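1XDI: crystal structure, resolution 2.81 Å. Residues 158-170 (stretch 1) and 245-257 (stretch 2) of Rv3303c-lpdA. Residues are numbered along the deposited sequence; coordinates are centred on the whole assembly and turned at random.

Stretch 1 158-170: ILPSAQPDGERIL
Stretch 2 245-257: RAASVTRTGAGVL

How are the two backbones laid out and where do they meet? Stretch 1 is mostly loop and becomes a strand at Ile169 and Leu170. Stretch 2 turns a corner at Ala247, runs extended through Ser248 to Thr250, bends back over Thr252 to Gly255 and returns as a strand from Val256. Its two arms are tied together by Leu257 N to Thr250 O at 2.8 Å and Thr250 N to Leu257 O at 3.0 Å. In register, the CA atoms of Ser161 and Ser248 lie 4.7 Å apart and those of Ala162 and Val249 4.5 Å, while Arg168 and Val256 CA atoms stand 6.7 Å apart, leaving space for side chains. Together the stretches bury 630 Å².

What fastens the Ser161 end? Here the chains come close enough for backbone to bond backbone: Val249 N donates to Ser161 O at 2.8 Å and a nearly straight 165°. Ser161, at phi/psi -90/16 and chi1 p, also gives its OG to Ala247 O at 3.0 Å, its small hydroxyl side chain reaching the corner where stretch 2 turns. Two residues earlier, Leu159 (chi1 t, chi2 p) brings CD2 to 3.5 Å from Ala246 O. Within stretch 1, Ala162 N donates to Leu159 O at 3.0 Å, closing the bend that carries Ser161.

Which bumps fill the apolar hollow? Val249 (phi/psi -136/104, chi1 t) is the central bump, buried and pointing toward stretch 1. Ala162, at phi/psi -164/63, meets it with only a methyl, and Ala162 CB to Val249 CB is a tight 3.3 Å. Ile169 leaves its backbone sideways, but chi1 m and chi2 m carry its end inward, so that CD1 lies 3.0 Å from Val249 CG1 and 3.6 Å from Val256 CG2. That methyl thus sits over the notch formed by Val249 CG1 and Val256 CG2, one from each paired arm of stretch 2. Branched, uncharged side chains suit this buried pocket, where Val256 has its chi1 between wells at 126°.

How can two arginines lie face over face? Arg168, whose extended side chain (chi1 m, chi2 t, chi3 t) helps cover 127 Å², the largest share of any residue, lies along the bend of stretch 2. Its NH1 comes 2.7 Å from Thr252 O and 3.0 Å from Gly253 O, and its CD is 3.1 Å from Gly255 O. Over one guanidinium face sits Arg251 NH2, and over the opposite face are Gly255 N and Ala254 O. Arg251 points toward stretch 1, with chi1 between wells at -144°, chi2 t, chi3 t and chi4 -110°. The like charges are close, with Arg168 NE to Arg251 NH2 at 3.3 Å, but acids lie nearby. Glu167 OE1 (chi1 m, chi2 t, chi3 46°) makes a salt bridge to Arg251 NH2 at 2.5 Å, near the guanidinium plane; Asp165 OD2 makes another to Arg251 NE at 3.1 Å, from well out of that plane and by charge alone. Asp165 (chi1 p) also shapes its own loop, its OD1 accepting from Arg168 N at 2.8 Å and Ile169 N at 2.7 Å. Gly166, at phi/psi 81/-30, has a backbone that calls for glycine.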

# COMPACT_ATOMS: atom_id res chain seq x y z
N ILE A 158 -20.63 -40.77 12.88
CA ILE A 158 -21.09 -42.10 12.65
C ILE A 158 -22.57 -42.24 12.85
O ILE A 158 -23.09 -41.84 13.91
CB ILE A 158 -20.42 -43.09 13.63
CG1 ILE A 158 -18.96 -43.29 13.28
CG2 ILE A 158 -21.08 -44.49 13.55
CD1 ILE A 158 -18.39 -44.32 14.22
N LEU A 159 -23.24 -42.82 11.85
CA LEU A 159 -24.68 -43.06 11.94
C LEU A 159 -24.83 -44.43 12.64
O LEU A 159 -24.30 -45.42 12.17
CB LEU A 159 -25.27 -43.12 10.54
CG LEU A 159 -26.80 -43.05 10.47
CD1 LEU A 159 -27.27 -41.68 10.99
CD2 LEU A 159 -27.27 -43.29 9.03
N PRO A 160 -25.51 -44.49 13.79
CA PRO A 160 -25.56 -45.85 14.32
C PRO A 160 -26.28 -46.87 13.44
O PRO A 160 -26.11 -48.08 13.58
CB PRO A 160 -26.20 -45.66 15.69
CG PRO A 160 -26.87 -44.33 15.59
CD PRO A 160 -25.92 -43.51 14.81
N SER A 161 -27.06 -46.42 12.48
CA SER A 161 -27.71 -47.40 11.65
C SER A 161 -26.88 -47.78 10.41
O SER A 161 -27.39 -48.36 9.45
CB SER A 161 -29.10 -46.89 11.24
OG SER A 161 -29.07 -45.60 10.68
N ALA A 162 -25.60 -47.44 10.44
CA ALA A 162 -24.70 -47.74 9.33
C ALA A 162 -23.32 -47.58 9.89
O ALA A 162 -22.55 -46.70 9.50
CB ALA A 162 -24.91 -46.79 8.16
N GLN A 163 -23.04 -48.42 10.86
CA GLN A 163 -21.75 -48.43 11.51
C GLN A 163 -20.71 -49.00 10.56
O GLN A 163 -20.91 -50.08 10.01
CB GLN A 163 -21.85 -49.26 12.79
CG GLN A 163 -22.79 -48.61 13.80
CD GLN A 163 -22.07 -48.14 15.07
OE1 GLN A 163 -20.89 -47.69 15.03
NE2 GLN A 163 -22.77 -48.21 16.20
N PRO A 164 -19.61 -48.28 10.34
CA PRO A 164 -18.49 -48.65 9.46
C PRO A 164 -18.00 -49.99 9.91
O PRO A 164 -18.10 -50.32 11.09
CB PRO A 164 -17.44 -47.61 9.75
CG PRO A 164 -18.25 -46.44 10.06
CD PRO A 164 -19.38 -46.95 10.90
N ASP A 165 -17.48 -50.78 9.01
CA ASP A 165 -17.04 -52.08 9.46
C ASP A 165 -15.70 -52.44 8.92
O ASP A 165 -15.23 -53.54 9.12
CB ASP A 165 -18.07 -53.15 9.07
CG ASP A 165 -18.16 -53.37 7.56
OD1 ASP A 165 -17.50 -52.66 6.75
OD2 ASP A 165 -18.93 -54.28 7.18
N GLY A 166 -15.09 -51.51 8.21
CA GLY A 166 -13.81 -51.80 7.64
C GLY A 166 -13.88 -52.57 6.34
O GLY A 166 -13.03 -52.40 5.49
N GLU A 167 -14.88 -53.41 6.13
CA GLU A 167 -14.87 -54.18 4.89
C GLU A 167 -15.77 -53.66 3.78
O GLU A 167 -15.32 -53.47 2.65
CB GLU A 167 -15.28 -55.64 5.14
CG GLU A 167 -14.57 -56.44 6.24
CD GLU A 167 -15.36 -57.71 6.61
OE1 GLU A 167 -15.78 -58.41 5.63
OE2 GLU A 167 -15.55 -58.00 7.85
N ARG A 168 -17.04 -53.47 4.13
CA ARG A 168 -18.08 -53.05 3.20
C ARG A 168 -18.73 -51.71 3.52
O ARG A 168 -19.12 -50.98 2.59
CB ARG A 168 -19.14 -54.14 3.15
CG ARG A 168 -18.65 -55.46 2.60
CD ARG A 168 -19.82 -56.41 2.51
NE ARG A 168 -19.41 -57.78 2.27
CZ ARG A 168 -20.14 -58.85 2.55
NH1 ARG A 168 -21.36 -58.75 3.10
NH2 ARG A 168 -19.62 -60.05 2.29
N ILE A 169 -18.86 -51.41 4.81
CA ILE A 169 -19.41 -50.14 5.30
C ILE A 169 -18.10 -49.39 5.60
O ILE A 169 -17.38 -49.79 6.54
CB ILE A 169 -20.22 -50.29 6.63
CG1 ILE A 169 -21.28 -51.37 6.54
CG2 ILE A 169 -20.91 -48.98 6.93
CD1 ILE A 169 -22.23 -51.09 5.50
N LEU A 170 -17.76 -48.36 4.81
CA LEU A 170 -16.47 -47.65 5.00
C LEU A 170 -16.49 -46.18 5.31
O LEU A 170 -17.32 -45.47 4.79
CB LEU A 170 -15.63 -47.76 3.76
CG LEU A 170 -15.50 -49.12 3.10
CD1 LEU A 170 -14.60 -49.00 1.89
CD2 LEU A 170 -14.89 -50.10 4.09
N ARG A 245 -31.59 -39.07 2.20
CA ARG A 245 -30.71 -39.34 3.31
C ARG A 245 -30.76 -40.86 3.53
O ARG A 245 -31.80 -41.51 3.30
CB ARG A 245 -31.17 -38.63 4.58
CG ARG A 245 -31.46 -37.11 4.49
CD ARG A 245 -31.75 -36.53 5.93
NE ARG A 245 -32.29 -35.15 5.95
CZ ARG A 245 -32.59 -34.46 7.06
NH1 ARG A 245 -32.40 -35.01 8.26
NH2 ARG A 245 -33.09 -33.21 6.98
N ALA A 246 -29.65 -41.45 3.95
CA ALA A 246 -29.66 -42.86 4.18
C ALA A 246 -30.26 -43.19 5.55
O ALA A 246 -29.70 -42.83 6.59
CB ALA A 246 -28.27 -43.39 4.06
N ALA A 247 -31.40 -43.87 5.55
CA ALA A 247 -32.08 -44.30 6.76
C ALA A 247 -31.23 -45.36 7.48
O ALA A 247 -31.28 -45.49 8.70
CB ALA A 247 -33.42 -44.87 6.38
N SER A 248 -30.42 -46.10 6.72
CA SER A 248 -29.52 -47.12 7.29
C SER A 248 -28.65 -47.76 6.22
O SER A 248 -28.94 -47.63 5.02
CB SER A 248 -30.34 -48.22 7.92
OG SER A 248 -30.49 -49.28 6.99
N VAL A 249 -27.60 -48.47 6.62
CA VAL A 249 -26.76 -49.19 5.66
C VAL A 249 -26.47 -50.57 6.22
O VAL A 249 -25.66 -50.75 7.13
CB VAL A 249 -25.40 -48.50 5.36
CG1 VAL A 249 -24.55 -49.42 4.58
CG2 VAL A 249 -25.60 -47.25 4.57
N THR A 250 -27.16 -51.56 5.66
CA THR A 250 -27.08 -52.97 6.06
C THR A 250 -26.10 -53.72 5.20
O THR A 250 -25.81 -53.33 4.07
CB THR A 250 -28.41 -53.68 5.83
OG1 THR A 250 -29.47 -52.89 6.39
CG2 THR A 250 -28.41 -55.05 6.45
N ARG A 251 -25.65 -54.84 5.72
CA ARG A 251 -24.73 -55.70 4.99
C ARG A 251 -25.45 -56.89 4.36
O ARG A 251 -26.07 -57.68 5.04
CB ARG A 251 -23.65 -56.18 5.91
CG ARG A 251 -22.37 -56.27 5.21
CD ARG A 251 -21.26 -56.18 6.20
NE ARG A 251 -20.02 -56.67 5.61
CZ ARG A 251 -19.43 -57.79 5.97
NH1 ARG A 251 -19.96 -58.56 6.93
NH2 ARG A 251 -18.30 -58.14 5.38
N THR A 252 -25.39 -57.00 3.05
CA THR A 252 -26.07 -58.10 2.40
C THR A 252 -25.11 -59.21 2.10
O THR A 252 -23.98 -59.23 2.58
CB THR A 252 -26.71 -57.68 1.07
OG1 THR A 252 -25.70 -57.63 0.04
CG2 THR A 252 -27.32 -56.35 1.21
N GLY A 253 -25.59 -60.13 1.29
CA GLY A 253 -24.80 -61.26 0.90
C GLY A 253 -23.37 -60.89 0.66
O GLY A 253 -22.53 -61.00 1.56
N ALA A 254 -23.06 -60.43 -0.54
CA ALA A 254 -21.69 -60.08 -0.80
C ALA A 254 -21.51 -58.58 -0.92
O ALA A 254 -20.39 -58.07 -0.98
CB ALA A 254 -21.24 -60.76 -2.07
N GLY A 255 -22.62 -57.86 -0.94
CA GLY A 255 -22.51 -56.42 -1.05
C GLY A 255 -22.98 -55.64 0.15
O GLY A 255 -22.66 -55.94 1.31
N VAL A 256 -23.78 -54.63 -0.15
CA VAL A 256 -24.30 -53.74 0.86
C VAL A 256 -25.70 -53.22 0.43
O VAL A 256 -25.93 -52.91 -0.75
CB VAL A 256 -23.26 -52.62 1.01
CG1 VAL A 256 -23.87 -51.28 0.84
CG2 VAL A 256 -22.55 -52.78 2.30
N LEU A 257 -26.63 -53.14 1.39
CA LEU A 257 -27.98 -52.62 1.08
C LEU A 257 -28.17 -51.23 1.65
O LEU A 257 -28.27 -51.07 2.88
CB LEU A 257 -29.10 -53.53 1.64
CG LEU A 257 -30.53 -53.07 1.31
CD1 LEU A 257 -30.70 -53.12 -0.20
CD2 LEU A 257 -31.58 -53.89 1.99